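Local coordinates for protein sugar kinase (Agrobacterium tumefaciens, PDB 2RBC) that probably phosphorylates a sugar or related carbohydrate with ATP, as a kinase of the ribokinase (pfkB) family whose own substrate is not established, at residues D92-G95 against T96-R100; D276-H279 against G280-L284; E324-R327 against Q328-R332. All blocks are in the same frame, centred on the assembly; numbering follows the deposited sequence.

Contact 1 (D92-G95 against T96-R100); sequences DETG and TRILR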
loop_
_atom_site.group_PDB
_atom_site.type_symbol
_atom_site.label_atom_id
_atom_site.label_comp_id
_atom_site.label_asym_id
_atom_site.label_seq_id
_atom_site.Cartn_x
_atom_site.Cartn_y
_atom_site.Cartn_z
ATOM N N ASP A 92 -2.124 -2.943 15.584
ATOM C CA ASP A 92 -1.819 -3.752 14.435
ATOM C C ASP A 92 -0.434 -3.483 13.910
ATOM O O ASP A 92 0.295 -2.613 14.408
ATOM C CB ASP A 92 -2.921 -3.589 13.372
ATOM C CG ASP A 92 -3.101 -2.149 12.872
ATOM O OD1 ASP A 92 -2.226 -1.259 13.072
ATOM O OD2 ASP A 92 -4.141 -1.926 12.218
ATOM N N GLU A 93 -0.059 -4.253 12.895
ATOM C CA GLU A 93 1.282 -4.224 12.369
ATOM C C GLU A 93 1.585 -2.867 11.732
ATOM O O GLU A 93 2.697 -2.341 11.907
ATOM C CB GLU A 93 1.470 -5.384 11.369
ATOM C CG GLU A 93 1.550 -6.749 12.050
ATOM C CD GLU A 93 1.347 -7.916 11.077
ATOM O OE1 GLU A 93 0.265 -7.933 10.443
ATOM O OE2 GLU A 93 2.225 -8.828 10.987
ATOM N N THR A 94 0.600 -2.287 11.023
ATOM C CA THR A 94 0.727 -0.928 10.463
ATOM C C THR A 94 0.992 0.091 11.579
ATOM O O THR A 94 1.844 0.985 11.438
ATOM C CB THR A 94 -0.524 -0.530 9.618
ATOM O OG1 THR A 94 -0.746 -1.492 8.568
ATOM C CG2 THR A 94 -0.375 0.891 9.027
ATOM N N GLY A 95 0.315 -0.072 12.710
ATOM C CA GLY A 95 0.517 0.811 13.874
ATOM C C GLY A 95 1.921 0.760 14.447
ATOM O O GLY A 95 2.533 1.812 14.796
ATOM N N THR A 96 2.448 -0.454 14.560
ATOM C CA THR A 96 3.792 -0.683 15.078
ATOM C C THR A 96 4.783 0.048 14.180
ATOM O O THR A 96 5.721 0.706 14.616
ATOM C CB THR A 96 4.082 -2.199 15.146
ATOM O OG1 THR A 96 3.115 -2.816 16.009
ATOM C CG2 THR A 96 5.495 -2.492 15.671
ATOM N N ARG A 97 4.524 -0.035 12.898
ATOM C CA ARG A 97 5.391 0.579 11.943
ATOM C C ARG A 97 5.330 2.108 11.933
ATOM O O ARG A 97 6.359 2.783 11.793
ATOM C CB ARG A 97 4.988 0.043 10.619
ATOM C CG ARG A 97 5.847 0.475 9.550
ATOM C CD ARG A 97 5.887 -0.547 8.450
ATOM N NE ARG A 97 6.864 -0.056 7.498
ATOM C CZ ARG A 97 6.934 -0.420 6.237
ATOM N NH1 ARG A 97 6.083 -1.306 5.760
ATOM N NH2 ARG A 97 7.868 0.112 5.483
ATOM N N ILE A 98 4.121 2.651 12.070
ATOM C CA ILE A 98 3.934 4.084 12.192
ATOM C C ILE A 98 4.675 4.610 13.423
ATOM O O ILE A 98 5.401 5.609 13.353
ATOM C CB ILE A 98 2.401 4.446 12.268
ATOM C CG1 ILE A 98 1.726 4.154 10.925
ATOM C CG2 ILE A 98 2.182 5.900 12.652
ATOM C CD1 ILE A 98 0.192 4.283 10.958
ATOM N N LEU A 99 4.465 3.965 14.559
ATOM C CA LEU A 99 5.121 4.412 15.783
ATOM C C LEU A 99 6.650 4.380 15.669
ATOM O O LEU A 99 7.353 5.303 16.129
ATOM C CB LEU A 99 4.661 3.588 16.985
ATOM C CG LEU A 99 3.182 3.712 17.349
ATOM C CD1 LEU A 99 2.733 2.653 18.343
ATOM C CD2 LEU A 99 2.841 5.121 17.831
ATOM N N ARG A 100 7.173 3.302 15.099
ATOM C CA ARG A 100 8.606 3.151 14.947
ATOM C C ARG A 100 9.199 4.194 14.021
ATOM O O ARG A 100 10.206 4.803 14.355
ATOM C CB ARG A 100 8.949 1.728 14.506
ATOM C CG ARG A 100 10.372 1.537 14.028
ATOM C CD ARG A 100 10.693 0.077 13.909
ATOM N NE ARG A 100 11.617 -0.170 12.810
ATOM C CZ ARG A 100 12.040 -1.385 12.411
ATOM N NH1 ARG A 100 12.871 -1.481 11.368
ATOM N NH2 ARG A 100 11.645 -2.506 13.030
#
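D92 and T96 meet first through main chain: T96 N donates to D92 O (3.1 Å), the bond that opens helix 93-104. R97 N to E93 O, I98 N to T94 O and L99 N to G95 O carry the same i to i+4 pattern through the first turns; the last is the straightest, with an N-H...O angle of 171°.

The capping bond is made by the D92 side chain. D92 OD1 accepts from G95 N at 2.8 Å, the oxygen being met nearly along its C-O bond. With chi1 at 60° the carboxylate turns toward the first turn and reaches a main-chain N-H that lacks a helical carbonyl one turn earlier; the negative charge would also suit the positive end of the helix dipole. S120 OG gives OD1 a second partner.

The apolar contact across the segments is T94 with I98: T94 CG2 and I98 CD1 approach to 3.9 Å, the two side chains passing each other at a slant. Close packing against carbonyls accompanies it. I98 CG1 stands beside its own backbone N (chi1 -68°), which brings it to 3.2 Å from T94 O, and L99 CG comes equally near G95 O. I98 then packs on L40 and V89.

The charged ends of E93 and R97 are paired at the subunit interface and with Q63. E93 OE1 forms a salt bridge with R97 NE of the second subunit, repeated reciprocally, while R97 NH2 is held by Q63 OE1 of the same chain. The whole is an N-capped helix start in a beta-alpha-beta crossover, strand 82-90 to helix 93-104 to strand 107-108, with its first turn at the subunit interface.

Contact 2 (D276-H279 against G280-L284); sequences DIFH and GTFAL
I277 and T281 form the tight part of this turn of helix 274-287. I277 O accepts twice: from T281 N at 3.1 Å and from T281 OG1 at 2.8 Å. The two donors reach the oxygen from opposite faces of its carbonyl plane, the hydroxyl lying 30° out of it. T281 OG1 can do this because it sits anti to the carbonyl carbon, beside the backbone N (chi1 -60°), and so hangs back over the preceding turn. A buried hydroxyl is thereby satisfied within its own helix, as is common for helical threonines. The ordinary i to i+4 bonds run alongside: G280 N to D276 O, F282 N to F278 O and A283 N to H279 O, the last at 2.8 Å. A283 CB is also close to H279 O, at 3.3 Å.

Between the side chains themselves the fit is looser. F278 CE1 approaches F282 CB (4.3 Å) and the near rim of its ring obliquely, in a loose apolar contact. I277 CG2 and T281 OG1 are separated by 4.2 Å. D276, partly exposed, points away from the next turn, and its side chain touches D188 of strand 185-189. It belongs to the aspartate-bearing signature at the start of this helix in the pfkB family and probably corresponds to the catalytic aspartate of ribokinase relatives. A bound 1,2-ethanediol lies about 3 Å from the F278 side chain.

The remainder is enclosed by protein. F278, T281 and F282 all pack on S299 of helix 292-307, and F282 also meets the ring of F238 with planes about 30° apart. H279 and F282 rest on V208 of strand 206-210, while H279 touches D188 and A283 touches I186, both on strand 185-189.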
loop_
_atom_site.group_PDB
_atom_site.type_symbol
_atom_site.label_atom_id
_atom_site.label_comp_id
_atom_site.label_asym_id
_atom_site.label_seq_id
_atom_site.Cartn_x
_atom_site.Cartn_y
_atom_site.Cartn_z
ATOM N N ASP A 276 2.120 21.038 5.672
ATOM C CA ASP A 276 2.535 20.518 6.978
ATOM C C ASP A 276 3.898 21.029 7.441
ATOM O O ASP A 276 4.107 21.363 8.617
ATOM C CB ASP A 276 2.572 18.994 6.958
ATOM C CG ASP A 276 1.252 18.382 6.505
ATOM O OD1 ASP A 276 0.207 18.974 6.845
ATOM O OD2 ASP A 276 1.263 17.324 5.833
ATOM N N ILE A 277 4.841 21.079 6.521
ATOM C CA ILE A 277 6.137 21.639 6.857
ATOM C C ILE A 277 5.954 23.110 7.223
ATOM O O ILE A 277 6.591 23.599 8.167
ATOM C CB ILE A 277 7.164 21.428 5.712
ATOM C CG1 ILE A 277 7.833 20.043 5.790
ATOM C CG2 ILE A 277 8.275 22.511 5.756
ATOM C CD1 ILE A 277 6.920 18.792 6.052
ATOM N N PHE A 278 5.121 23.825 6.463
ATOM C CA PHE A 278 4.779 25.216 6.768
ATOM C C PHE A 278 4.236 25.339 8.184
ATOM O O PHE A 278 4.722 26.141 8.947
ATOM C CB PHE A 278 3.762 25.811 5.751
ATOM C CG PHE A 278 3.491 27.315 5.908
ATOM C CD1 PHE A 278 2.724 27.804 6.966
ATOM C CD2 PHE A 278 3.987 28.238 4.967
ATOM C CE1 PHE A 278 2.502 29.169 7.116
ATOM C CE2 PHE A 278 3.758 29.624 5.097
ATOM C CZ PHE A 278 3.024 30.088 6.167
ATOM N N HIS A 279 3.230 24.536 8.520
ATOM C CA HIS A 279 2.555 24.653 9.823
ATOM C C HIS A 279 3.452 24.358 11.015
ATOM O O HIS A 279 3.413 25.060 12.035
ATOM C CB HIS A 279 1.333 23.728 9.858
ATOM C CG HIS A 279 0.328 24.061 8.810
ATOM N ND1 HIS A 279 -0.350 23.097 8.102
ATOM C CD2 HIS A 279 -0.072 25.252 8.304
ATOM C CE1 HIS A 279 -1.122 23.685 7.192
ATOM N NE2 HIS A 279 -0.979 24.990 7.302
ATOM N N GLY A 280 4.252 23.314 10.894
ATOM C CA GLY A 280 5.167 22.937 11.950
ATOM C C GLY A 280 6.207 24.031 12.160
ATOM O O GLY A 280 6.521 24.348 13.293
ATOM N N THR A 281 6.758 24.584 11.077
ATOM C CA THR A 281 7.739 25.674 11.179
ATOM C C THR A 281 7.097 26.877 11.848
ATOM O O THR A 281 7.692 27.532 12.712
ATOM C CB THR A 281 8.282 26.056 9.751
ATOM O OG1 THR A 281 8.921 24.908 9.152
ATOM C CG2 THR A 281 9.291 27.183 9.828
ATOM N N PHE A 282 5.856 27.157 11.463
ATOM C CA PHE A 282 5.148 28.309 11.954
ATOM C C PHE A 282 4.859 28.164 13.431
ATOM O O PHE A 282 5.005 29.092 14.189
ATOM C CB PHE A 282 3.856 28.521 11.160
ATOM C CG PHE A 282 3.138 29.772 11.549
ATOM C CD1 PHE A 282 3.504 30.987 10.994
ATOM C CD2 PHE A 282 2.122 29.738 12.498
ATOM C CE1 PHE A 282 2.883 32.159 11.382
ATOM C CE2 PHE A 282 1.480 30.921 12.881
ATOM C CZ PHE A 282 1.870 32.129 12.320
ATOM N N ALA A 283 4.429 26.978 13.831
ATOM C CA ALA A 283 4.189 26.665 15.212
ATOM C C ALA A 283 5.444 26.788 16.075
ATOM O O ALA A 283 5.406 27.389 17.152
ATOM C CB ALA A 283 3.591 25.286 15.335
ATOM N N LEU A 284 6.558 26.256 15.592
ATOM C CA LEU A 284 7.823 26.494 16.240
ATOM C C LEU A 284 8.190 27.982 16.281
ATOM O O LEU A 284 8.602 28.448 17.326
ATOM C CB LEU A 284 8.946 25.643 15.625
ATOM C CG LEU A 284 10.372 25.796 16.205
ATOM C CD1 LEU A 284 10.396 25.364 17.654
ATOM C CD2 LEU A 284 11.359 24.993 15.357
#

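Contact 3 (E324-R327 against Q328-R332); sequences EAMR and QWLER. With SO4 (sulfate ion), chain B.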
loop_
_atom_site.group_PDB
_atom_site.type_symbol
_atom_site.label_atom_id
_atom_site.label_comp_id
_atom_site.label_asym_id
_atom_site.label_seq_id
_atom_site.Cartn_x
_atom_site.Cartn_y
_atom_site.Cartn_z
ATOM N N GLU A 324 19.762 29.658 5.450
ATOM C CA GLU A 324 20.654 30.051 4.375
ATOM C C GLU A 324 19.875 30.313 3.091
ATOM O O GLU A 324 20.129 31.277 2.417
ATOM C CB GLU A 324 21.750 29.010 4.163
ATOM C CG GLU A 324 22.709 29.265 3.009
ATOM C CD GLU A 324 23.444 30.588 3.081
ATOM O OE1 GLU A 324 23.590 31.168 4.178
ATOM O OE2 GLU A 324 23.895 31.069 2.024
ATOM N N ALA A 325 18.939 29.426 2.751
ATOM C CA ALA A 325 18.096 29.641 1.587
ATOM C C ALA A 325 17.379 30.986 1.664
ATOM O O ALA A 325 17.349 31.781 0.695
ATOM C CB ALA A 325 17.090 28.461 1.425
HETATM N N MSE A 326 16.866 31.288 2.848
HETATM C CA MSE A 326 16.076 32.477 3.060
HETATM C C MSE A 326 16.917 33.722 2.909
HETATM O O MSE A 326 16.503 34.692 2.288
HETATM C CB MSE A 326 15.424 32.430 4.436
HETATM C CG MSE A 326 14.598 33.669 4.698
HETATM SE SE MSE A 326 13.565 33.490 6.322
HETATM C CE MSE A 326 15.008 33.420 7.655
ATOM N N ARG A 327 18.122 33.679 3.460
ATOM C CA ARG A 327 19.085 34.757 3.314
ATOM C C ARG A 327 19.364 35.092 1.855
ATOM O O ARG A 327 19.344 36.248 1.464
ATOM C CB ARG A 327 20.362 34.361 4.048
ATOM C CG ARG A 327 21.406 35.408 4.080
ATOM C CD ARG A 327 22.789 34.879 4.560
ATOM N NE ARG A 327 23.583 34.089 3.587
ATOM C CZ ARG A 327 24.095 34.545 2.436
ATOM N NH1 ARG A 327 23.898 35.797 2.045
ATOM N NH2 ARG A 327 24.815 33.725 1.658
ATOM N N GLN A 328 19.656 34.065 1.058
ATOM C CA GLN A 328 19.929 34.243 -0.365
ATOM C C GLN A 328 18.700 34.766 -1.124
ATOM O O GLN A 328 18.819 35.647 -1.966
ATOM C CB GLN A 328 20.398 32.932 -0.980
ATOM C CG GLN A 328 21.656 32.383 -0.353
ATOM C CD GLN A 328 22.489 31.518 -1.294
ATOM O OE1 GLN A 328 22.367 31.584 -2.525
ATOM N NE2 GLN A 328 23.370 30.729 -0.710
ATOM N N TRP A 329 17.534 34.242 -0.786
ATOM C CA TRP A 329 16.260 34.641 -1.406
ATOM C C TRP A 329 15.907 36.080 -1.114
ATOM O O TRP A 329 15.577 36.831 -2.031
ATOM C CB TRP A 329 15.161 33.710 -0.915
ATOM C CG TRP A 329 13.792 34.132 -1.253
ATOM C CD1 TRP A 329 13.272 34.348 -2.492
ATOM C CD2 TRP A 329 12.726 34.341 -0.325
ATOM N NE1 TRP A 329 11.939 34.714 -2.390
ATOM C CE2 TRP A 329 11.584 34.717 -1.073
ATOM C CE3 TRP A 329 12.630 34.249 1.065
ATOM C CZ2 TRP A 329 10.351 34.995 -0.472
ATOM C CZ3 TRP A 329 11.405 34.506 1.666
ATOM C CH2 TRP A 329 10.271 34.866 0.888
ATOM N N LEU A 330 16.065 36.482 0.139
ATOM C CA LEU A 330 15.843 37.861 0.535
ATOM C C LEU A 330 16.819 38.821 -0.124
ATOM O O LEU A 330 16.571 40.013 -0.126
ATOM C CB LEU A 330 15.852 38.020 2.059
ATOM C CG LEU A 330 14.677 37.308 2.755
ATOM C CD1 LEU A 330 14.781 37.373 4.265
ATOM C CD2 LEU A 330 13.306 37.818 2.294
ATOM N N GLU A 331 17.921 38.314 -0.685
ATOM C CA GLU A 331 18.829 39.134 -1.509
ATOM C C GLU A 331 18.725 38.902 -3.015
ATOM O O GLU A 331 19.602 39.325 -3.748
ATOM C CB GLU A 331 20.264 38.844 -1.108
ATOM C CG GLU A 331 20.562 39.187 0.324
ATOM C CD GLU A 331 21.941 38.684 0.786
ATOM O OE1 GLU A 331 22.716 38.143 -0.071
ATOM O OE2 GLU A 331 22.229 38.836 2.021
ATOM N N ARG A 332 17.669 38.245 -3.486
ATOM C CA ARG A 332 17.492 37.967 -4.924
ATOM C C ARG A 332 17.339 39.253 -5.726
ATOM O O ARG A 332 16.965 40.294 -5.166
ATOM C CB ARG A 332 16.245 37.105 -5.172
ATOM C CG ARG A 332 14.901 37.860 -5.002
ATOM C CD ARG A 332 13.747 36.887 -4.934
ATOM N NE ARG A 332 12.457 37.511 -4.624
ATOM C CZ ARG A 332 12.064 37.929 -3.412
ATOM N NH1 ARG A 332 10.859 38.468 -3.263
ATOM N NH2 ARG A 332 12.853 37.839 -2.342
HETATM S S SO4 B . 9.921 39.613 0.120
HETATM O O1 SO4 B . 10.734 40.823 0.080
HETATM O O2 SO4 B . 9.198 39.542 1.380
HETATM O O3 SO4 B . 8.917 39.620 -0.950
HETATM O O4 SO4 B . 10.833 38.477 0.002
HETATM O O HOH W 1 19.601 38.358 3.156
HETATM O O HOH W 2 23.115 38.183 4.342
#
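E324 OE2 is gripped twice, by Q328 NE2 and by R327 NH2, each at 2.8 Å. It opens a salt-bridge network, E324-R327-E331, along the surface of helix 319-330. Q328 uses the anti lone pair of OE2 and R327 NH2 the syn one; R327 NE completes a side-on grip by bonding OE1 at 3.0 Å. The bend of the arginine chain at chi3 (76°) turns its guanidinium toward E324, and Q328 CG lies over the rim of one face of that group. On the other arm, R327 NH1 forms a longer salt bridge with E331 OE1 (3.4 Å). A water donates to both R327 O and E331 OE2, bridging main chain and carboxylate where the backbone bond from E331 N is weak.

A second group of contacts is apolar. M326, a selenomethionine, runs side by side with L330, CG to CD1 3.7 Å, and its CG also touches W329 CE3. A325 and W329 pack on V301 of helix 292-307.

R332 folds back on the helix end: its N and NH2 reach W329 O from opposite faces of the carbonyl plane. The guanidinium then holds a sulfate, probably from the crystallisation liquor, which Q261 and R297 also bind. R332 NH2 donates to sulfate O4 at 3.2 Å, and the same oxygen lies over one face of the indole near its rim, 3.5 Å from W329 CZ2.

In the fold
The three contacts follow one another along the chain without touching. Contact 2 is the central one, its centre about 7 Å from that of the chain, and it carries D276, which by family resemblance probably matches the catalytic aspartate of ribokinases. Contact 1 lies about 25 Å from it, centre to centre, at the dimer interface beside strand 39-45 of the four-stranded sheet. Contact 3, near the C-terminus, is about 19 Å from contact 2, their nearest atoms about 8 Å apart; helix 292-307 links them, touching F278 through S299 and W329 through V301. Contacts 1 and 3 are about 39 Å apart between centres, so the interface at contact 1 is far from the sulfate.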